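Local atomic coordinates of putative endo-1,4-beta-xylanase (Bacteroides thetaiotaomicron VPI-5482, PDB entry 5MSX), a protein that probably hydrolyses O-glycosidic bonds of plant pectin, as a calcium-binding family 43 glycoside hydrolase of a gut bacterium, with arabinofuranosidase as its likely activity. Residues Ser247-Glu252 / Phe256-Gly261; Tyr276-Arg281 / Gln287-Gln292. One frame throughout, in Å; residues are numbered along the deposited sequence. Where two conformers were deposited one is given.

Overall arrangement
Interaction 1 closes a loop in the catalytic family 43 domain and interaction 2 pairs the hairpin that follows it; their centres lie about 8 Å apart. Phe-256 joins them by two probable hydrogen bonds: its O is 2.9 Å from Phe-279 N, and its N is 2.9 Å from Glu-278 OE1. Both contacts lie near the predicted catalytic centre. In interaction 2 the side chain of Leu-277 is about 4 Å from that of Asp-36, the predicted proton acceptor. In interaction 1 Gly-257 is about 11 Å from the side chains of Asp-36 and of Glu-200, the latter the predicted proton donor, while His-260 holds a calcium ion.

Interaction 1: residues Ser247-Glu252 / Phe256-Gly261; sequences STTNYE and FGPGHG. With CA (calcium ion), chain S.
Ser-247 and Gly-257 donate the two hydrogen bonds between residues 247-252 and 256-261. Ser-247 OG donates to Pro-258 O at 2.8 Å, approaching in the carbonyl plane; with chi1 at 73° the hydroxyl is tucked between its own backbone N and carbonyl carbon, and it also makes a weak bond with Tyr-225 N. Gly-257 N donates to Thr-249 OG1 at 3.0 Å along a fairly straight line (160°), using the hydroxyl that lies beside the Thr-249 backbone N.

Van der Waals contacts fill in around these bonds. The Pro-258 ring, at the centre of an inverse gamma turn, lies against the backbone of Thr-248, its CG 3.3 Å from Thr-248 N. On the other branch of Thr-249, CG2 reaches Phe-256 CD2 at 3.7 Å. Tyr-251, deposited in two conformers, adds a less certain oblique aromatic contact with Phe-256; Asp-344 takes its hydroxyl.

The loop follows strand 245-247, the outermost strand of a four-stranded antiparallel sheet, and leads into strand 261-264 of the next; such sheets are the blades of the five-bladed beta-propeller of family 43. Pro-258 also packs on Tyr-276.

Metal coordination takes over at the far end of 256-261. His-260 NE2 meets the calcium ion in the ring plane at 2.7 Å, and five waters and one further atom complete the shell. Two of those waters donate to Gly-261 O, at 3.0 and 2.8 Å from that oxygen, which probably helps to position them. The His-260 side chain touches Asp-36 and Asp-154, both predicted to serve catalysis.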
loop_
_atom_site.group_PDB
_atom_site.type_symbol
_atom_site.label_atom_id
_atom_site.label_comp_id
_atom_site.label_asym_id
_atom_site.label_seq_id
_atom_site.Cartn_x
_atom_site.Cartn_y
_atom_site.Cartn_z
ATOM N N SER C 247 27.201 -24.227 -0.347
ATOM C CA SER C 247 26.639 -25.576 -0.289
ATOM C C SER C 247 27.072 -26.333 -1.502
ATOM O O SER C 247 27.125 -25.770 -2.592
ATOM C CB SER C 247 25.115 -25.588 -0.164
ATOM O OG SER C 247 24.465 -25.218 -1.356
ATOM N N THR C 248 27.435 -27.593 -1.301
ATOM C CA THR C 248 27.926 -28.456 -2.368
ATOM C C THR C 248 27.811 -29.916 -1.926
ATOM O O THR C 248 27.710 -30.186 -0.736
ATOM C CB THR C 248 29.392 -28.109 -2.755
ATOM O OG1 THR C 248 29.732 -28.805 -3.953
ATOM C CG2 THR C 248 30.414 -28.504 -1.643
ATOM N N THR C 249 27.809 -30.847 -2.876
ATOM C CA THR C 249 27.775 -32.283 -2.565
ATOM C C THR C 249 28.821 -32.656 -1.499
ATOM O O THR C 249 29.966 -32.195 -1.552
ATOM C CB THR C 249 27.949 -33.135 -3.840
ATOM O OG1 THR C 249 26.765 -33.011 -4.638
ATOM C CG2 THR C 249 28.223 -34.655 -3.507
ATOM N N ASN C 250 28.372 -33.402 -0.487
ATOM C CA ASN C 250 29.249 -33.995 0.534
ATOM C C ASN C 250 29.170 -35.523 0.355
ATOM O O ASN C 250 28.200 -36.194 0.802
ATOM C CB ASN C 250 28.802 -33.576 1.916
ATOM C CG ASN C 250 29.733 -34.088 3.014
ATOM O OD1 ASN C 250 30.254 -35.204 2.943
ATOM N ND2 ASN C 250 29.896 -33.292 4.057
ATOM N N TYR C 251 30.180 -36.057 -0.324
ATOM C CA TYR C 251 30.227 -37.464 -0.715
ATOM C C TYR C 251 30.243 -38.365 0.521
ATOM O O TYR C 251 29.508 -39.341 0.592
ATOM C CB TYR C 251 31.457 -37.732 -1.605
ATOM C CG TYR C 251 31.306 -37.172 -2.999
ATOM C CD1 TYR C 251 30.573 -37.862 -3.958
ATOM C CD2 TYR C 251 31.872 -35.948 -3.362
ATOM C CE1 TYR C 251 30.411 -37.360 -5.238
ATOM C CE2 TYR C 251 31.707 -35.442 -4.647
ATOM C CZ TYR C 251 30.974 -36.163 -5.566
ATOM O OH TYR C 251 30.787 -35.712 -6.833
ATOM N N GLU C 252 31.088 -38.007 1.486
ATOM C CA GLU C 252 31.218 -38.727 2.761
ATOM C C GLU C 252 29.895 -38.903 3.523
ATOM O O GLU C 252 29.637 -39.968 4.072
ATOM C CB GLU C 252 32.211 -38.004 3.679
ATOM N N PHE C 256 23.775 -35.068 -1.843
ATOM C CA PHE C 256 24.026 -34.719 -3.237
ATOM C C PHE C 256 23.166 -33.539 -3.710
ATOM O O PHE C 256 21.941 -33.540 -3.536
ATOM C CB PHE C 256 23.733 -35.936 -4.126
ATOM C CG PHE C 256 24.676 -37.086 -3.905
ATOM C CD1 PHE C 256 24.408 -38.049 -2.938
ATOM C CD2 PHE C 256 25.843 -37.196 -4.653
ATOM C CE1 PHE C 256 25.286 -39.112 -2.727
ATOM C CE2 PHE C 256 26.731 -38.251 -4.441
ATOM C CZ PHE C 256 26.442 -39.218 -3.490
ATOM N N GLY C 257 23.816 -32.549 -4.313
ATOM C CA GLY C 257 23.126 -31.490 -5.039
ATOM C C GLY C 257 22.258 -30.646 -4.123
ATOM O O GLY C 257 21.044 -30.604 -4.315
ATOM N N PRO C 258 22.873 -30.005 -3.099
ATOM C CA PRO C 258 22.165 -29.117 -2.176
ATOM C C PRO C 258 21.778 -27.790 -2.805
ATOM O O PRO C 258 22.488 -26.776 -2.667
ATOM C CB PRO C 258 23.158 -28.928 -1.025
ATOM C CG PRO C 258 24.460 -29.053 -1.659
ATOM C CD PRO C 258 24.287 -30.148 -2.700
ATOM N N GLY C 259 20.627 -27.800 -3.473
ATOM C CA GLY C 259 20.161 -26.642 -4.228
ATOM C C GLY C 259 18.956 -25.882 -3.700
ATOM O O GLY C 259 18.702 -25.812 -2.514
ATOM N N HIS C 260 18.218 -25.331 -4.652
ATOM C CA HIS C 260 17.223 -24.305 -4.435
ATOM C C HIS C 260 16.457 -24.495 -3.117
ATOM O O HIS C 260 15.715 -25.493 -2.938
ATOM C CB HIS C 260 16.281 -24.310 -5.624
ATOM C CG HIS C 260 15.319 -23.171 -5.661
ATOM N ND1 HIS C 260 14.613 -22.862 -6.805
ATOM C CD2 HIS C 260 14.899 -22.301 -4.707
ATOM C CE1 HIS C 260 13.800 -21.850 -6.555
ATOM N NE2 HIS C 260 13.974 -21.478 -5.295
ATOM N N GLY C 261 16.708 -23.551 -2.198
ATOM C CA GLY C 261 15.973 -23.447 -0.947
ATOM C C GLY C 261 15.840 -22.024 -0.469
ATOM O O GLY C 261 15.493 -21.146 -1.256
HETATM CA CA CA S . 12.893 -19.330 -4.060
HETATM O O HOH W 1 12.720 -20.139 -1.877
HETATM O O HOH W 2 15.042 -19.141 -3.132
HETATM O O HOH W 3 12.068 -17.214 -3.228
HETATM O O HOH W 4 11.139 -18.624 -5.785
HETATM O O HOH W 5 10.942 -20.880 -4.043
#

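Interaction 2: residues Tyr276-Arg281 / Gln287-Gln292; sequences YLEFGR and QTYVNQ. With EDO (1,2-ethanediol), chain B.
Glu-278 OE2 is gripped by Gly-280 N, 2.8 Å from Glu-278 OE2 and above the carboxylate plane, and by a water that also donates to Tyr-289 OH across the contact. Tyr-289 OH is bonded to Phe-25 O as well, and Glu-278 OE1 forms a salt bridge with Arg-349.

Strands 272-278 and 287-293 form an antiparallel beta hairpin in a blade of the family 43 propeller. Tyr-276 and Tyr-289 are a hydrogen-bonded pair, with Tyr-276 N to Tyr-289 O and Tyr-289 N to Tyr-276 O both at 2.9 Å. Leu-277 and Thr-288 follow as a non-hydrogen-bonded pair, CA to CA 4.4 Å. Beyond it the Glu-278 N to Gln-287 O bond is bent.

On the face shared by the tyrosines, Tyr-276 has its CG between backbone N and carbonyl carbon (chi1 58°), which brings the ring against Tyr-289 of the neighbouring strand. Tyr-289 CB sits over its face in a CH-pi contact, 4.0 Å from the ring centroid. Asn-291 ND2 comes to the ring edge, 3.4 Å from Tyr-276 CE1, the amide only 19° from the ring plane; Thr-307 OG1 bonds Asn-291 OD1. Cutting Tyr-276 back to an alanine is likely to open a gap beside Tyr-289 CB and leave the Asn-291 amide without the ring edge it lies against.

Past strand 272-278, Arg-281 NH2 forms a salt bridge with Glu-351, and on the partner strand Gln-287 NE2 bonds Asn-363 O, joining the hairpin to the F5/8 type C domain. Arg-281 NH1 donates to Gln-287 OE1 at 2.9 Å, the oxygen near the guanidinium plane but the nitrogen 46° above that of the amide.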
loop_
_atom_site.group_PDB
_atom_site.type_symbol
_atom_site.label_atom_id
_atom_site.label_comp_id
_atom_site.label_asym_id
_atom_site.label_seq_id
_atom_site.Cartn_x
_atom_site.Cartn_y
_atom_site.Cartn_z
ATOM N N TYR C 276 17.448 -26.506 2.026
ATOM C CA TYR C 276 17.849 -26.867 0.664
ATOM C C TYR C 276 17.169 -28.154 0.191
ATOM O O TYR C 276 16.842 -29.032 0.972
ATOM C CB TYR C 276 19.362 -27.014 0.572
ATOM C CG TYR C 276 19.924 -28.058 1.520
ATOM C CD1 TYR C 276 20.149 -27.757 2.861
ATOM C CD2 TYR C 276 20.224 -29.351 1.084
ATOM C CE1 TYR C 276 20.661 -28.717 3.730
ATOM C CE2 TYR C 276 20.719 -30.307 1.957
ATOM C CZ TYR C 276 20.943 -29.986 3.274
ATOM O OH TYR C 276 21.455 -30.933 4.154
ATOM N N LEU C 277 16.972 -28.248 -1.108
ATOM C CA LEU C 277 16.551 -29.515 -1.693
ATOM C C LEU C 277 17.776 -30.411 -1.825
ATOM O O LEU C 277 18.917 -29.913 -1.837
ATOM C CB LEU C 277 15.849 -29.286 -3.045
ATOM C CG LEU C 277 16.721 -28.871 -4.224
ATOM C CD1 LEU C 277 17.484 -30.043 -4.853
ATOM C CD2 LEU C 277 15.857 -28.177 -5.295
ATOM N N GLU C 278 17.517 -31.725 -1.969
ATOM C CA GLU C 278 18.552 -32.727 -2.121
ATOM C C GLU C 278 18.129 -33.638 -3.278
ATOM O O GLU C 278 16.928 -33.802 -3.526
ATOM C CB GLU C 278 18.773 -33.493 -0.803
ATOM C CG GLU C 278 20.126 -34.236 -0.687
ATOM C CD GLU C 278 20.087 -35.704 -1.166
ATOM O OE1 GLU C 278 21.194 -36.335 -1.231
ATOM O OE2 GLU C 278 18.960 -36.240 -1.466
ATOM N N PHE C 279 19.112 -34.120 -4.037
ATOM C CA PHE C 279 18.888 -34.942 -5.263
ATOM C C PHE C 279 17.804 -36.037 -5.122
ATOM O O PHE C 279 17.012 -36.269 -6.037
ATOM C CB PHE C 279 20.223 -35.559 -5.741
ATOM C CG PHE C 279 20.085 -36.423 -6.973
ATOM C CD1 PHE C 279 19.928 -35.842 -8.232
ATOM C CD2 PHE C 279 20.103 -37.814 -6.870
ATOM C CE1 PHE C 279 19.801 -36.628 -9.358
ATOM C CE2 PHE C 279 19.970 -38.610 -8.001
ATOM C CZ PHE C 279 19.825 -38.019 -9.248
ATOM N N GLY C 280 17.768 -36.685 -3.964
ATOM C CA GLY C 280 16.729 -37.618 -3.630
ATOM C C GLY C 280 16.715 -38.838 -4.528
ATOM O O GLY C 280 17.764 -39.477 -4.745
ATOM N N ARG C 281 15.531 -39.147 -5.054
ATOM C CA ARG C 281 15.350 -40.311 -5.897
ATOM C C ARG C 281 15.389 -39.945 -7.378
ATOM O O ARG C 281 14.797 -40.676 -8.191
ATOM C CB ARG C 281 14.041 -41.033 -5.556
ATOM C CG ARG C 281 13.991 -41.654 -4.172
ATOM C CD ARG C 281 13.677 -40.633 -3.082
ATOM N NE ARG C 281 13.177 -41.261 -1.873
ATOM C CZ ARG C 281 13.137 -40.671 -0.675
ATOM N NH1 ARG C 281 13.517 -39.405 -0.510
ATOM N NH2 ARG C 281 12.693 -41.347 0.369
ATOM N N GLN C 287 13.599 -34.165 -1.581
ATOM C CA GLN C 287 13.137 -33.727 -0.262
ATOM C C GLN C 287 13.978 -32.557 0.185
ATOM O O GLN C 287 14.996 -32.243 -0.458
ATOM C CB GLN C 287 13.170 -34.878 0.734
ATOM C CG GLN C 287 12.082 -35.890 0.478
ATOM C CD GLN C 287 11.961 -36.899 1.609
ATOM O OE1 GLN C 287 12.825 -37.746 1.771
ATOM N NE2 GLN C 287 10.899 -36.795 2.407
ATOM N N THR C 288 13.525 -31.903 1.264
ATOM C CA THR C 288 14.113 -30.649 1.772
ATOM C C THR C 288 14.666 -30.891 3.159
ATOM O O THR C 288 14.056 -31.620 3.958
ATOM C CB THR C 288 13.129 -29.458 1.732
ATOM O OG1 THR C 288 12.894 -29.087 0.371
ATOM C CG2 THR C 288 13.685 -28.196 2.465
ATOM N N TYR C 289 15.859 -30.345 3.404
ATOM C CA TYR C 289 16.583 -30.488 4.664
ATOM C C TYR C 289 16.968 -29.106 5.179
ATOM O O TYR C 289 17.071 -28.155 4.392
ATOM C CB TYR C 289 17.861 -31.317 4.435
ATOM C CG TYR C 289 17.531 -32.713 3.933
ATOM C CD1 TYR C 289 17.282 -32.936 2.590
ATOM C CD2 TYR C 289 17.368 -33.768 4.805
ATOM C CE1 TYR C 289 16.937 -34.181 2.121
ATOM C CE2 TYR C 289 17.037 -35.044 4.336
ATOM C CZ TYR C 289 16.813 -35.239 2.986
ATOM O OH TYR C 289 16.491 -36.493 2.466
ATOM N N VAL C 290 17.233 -29.019 6.477
ATOM C CA VAL C 290 17.594 -27.743 7.147
ATOM C C VAL C 290 18.864 -27.954 7.988
ATOM O O VAL C 290 19.001 -28.973 8.706
ATOM C CB VAL C 290 16.422 -27.192 8.015
ATOM C CG1 VAL C 290 16.791 -25.871 8.710
ATOM C CG2 VAL C 290 15.187 -26.940 7.158
ATOM N N ASN C 291 19.791 -26.998 7.891
ATOM C CA ASN C 291 20.963 -26.928 8.784
ATOM C C ASN C 291 21.189 -25.503 9.192
ATOM O O ASN C 291 20.696 -24.561 8.548
ATOM C CB ASN C 291 22.230 -27.416 8.082
ATOM C CG ASN C 291 22.271 -28.902 7.944
ATOM O OD1 ASN C 291 22.317 -29.643 8.955
ATOM N ND2 ASN C 291 22.212 -29.363 6.716
ATOM N N GLN C 292 22.002 -25.340 10.220
ATOM C CA GLN C 292 22.435 -23.996 10.660
ATOM C C GLN C 292 23.296 -23.271 9.627
ATOM O O GLN C 292 24.061 -23.902 8.901
ATOM C CB GLN C 292 23.261 -24.090 11.951
ATOM C CG GLN C 292 22.472 -24.597 13.143
ATOM C CD GLN C 292 23.383 -24.838 14.344
ATOM O OE1 GLN C 292 24.374 -25.556 14.265
ATOM N NE2 GLN C 292 23.046 -24.237 15.444
HETATM C C1 EDO B . 27.771 -22.796 9.052
HETATM O O1 EDO B . 27.250 -22.271 7.808
HETATM C C2 EDO B . 27.815 -24.302 9.239
HETATM O O2 EDO B . 26.502 -24.925 9.078
HETATM O O HOH W 6 16.367 -36.467 -0.498
#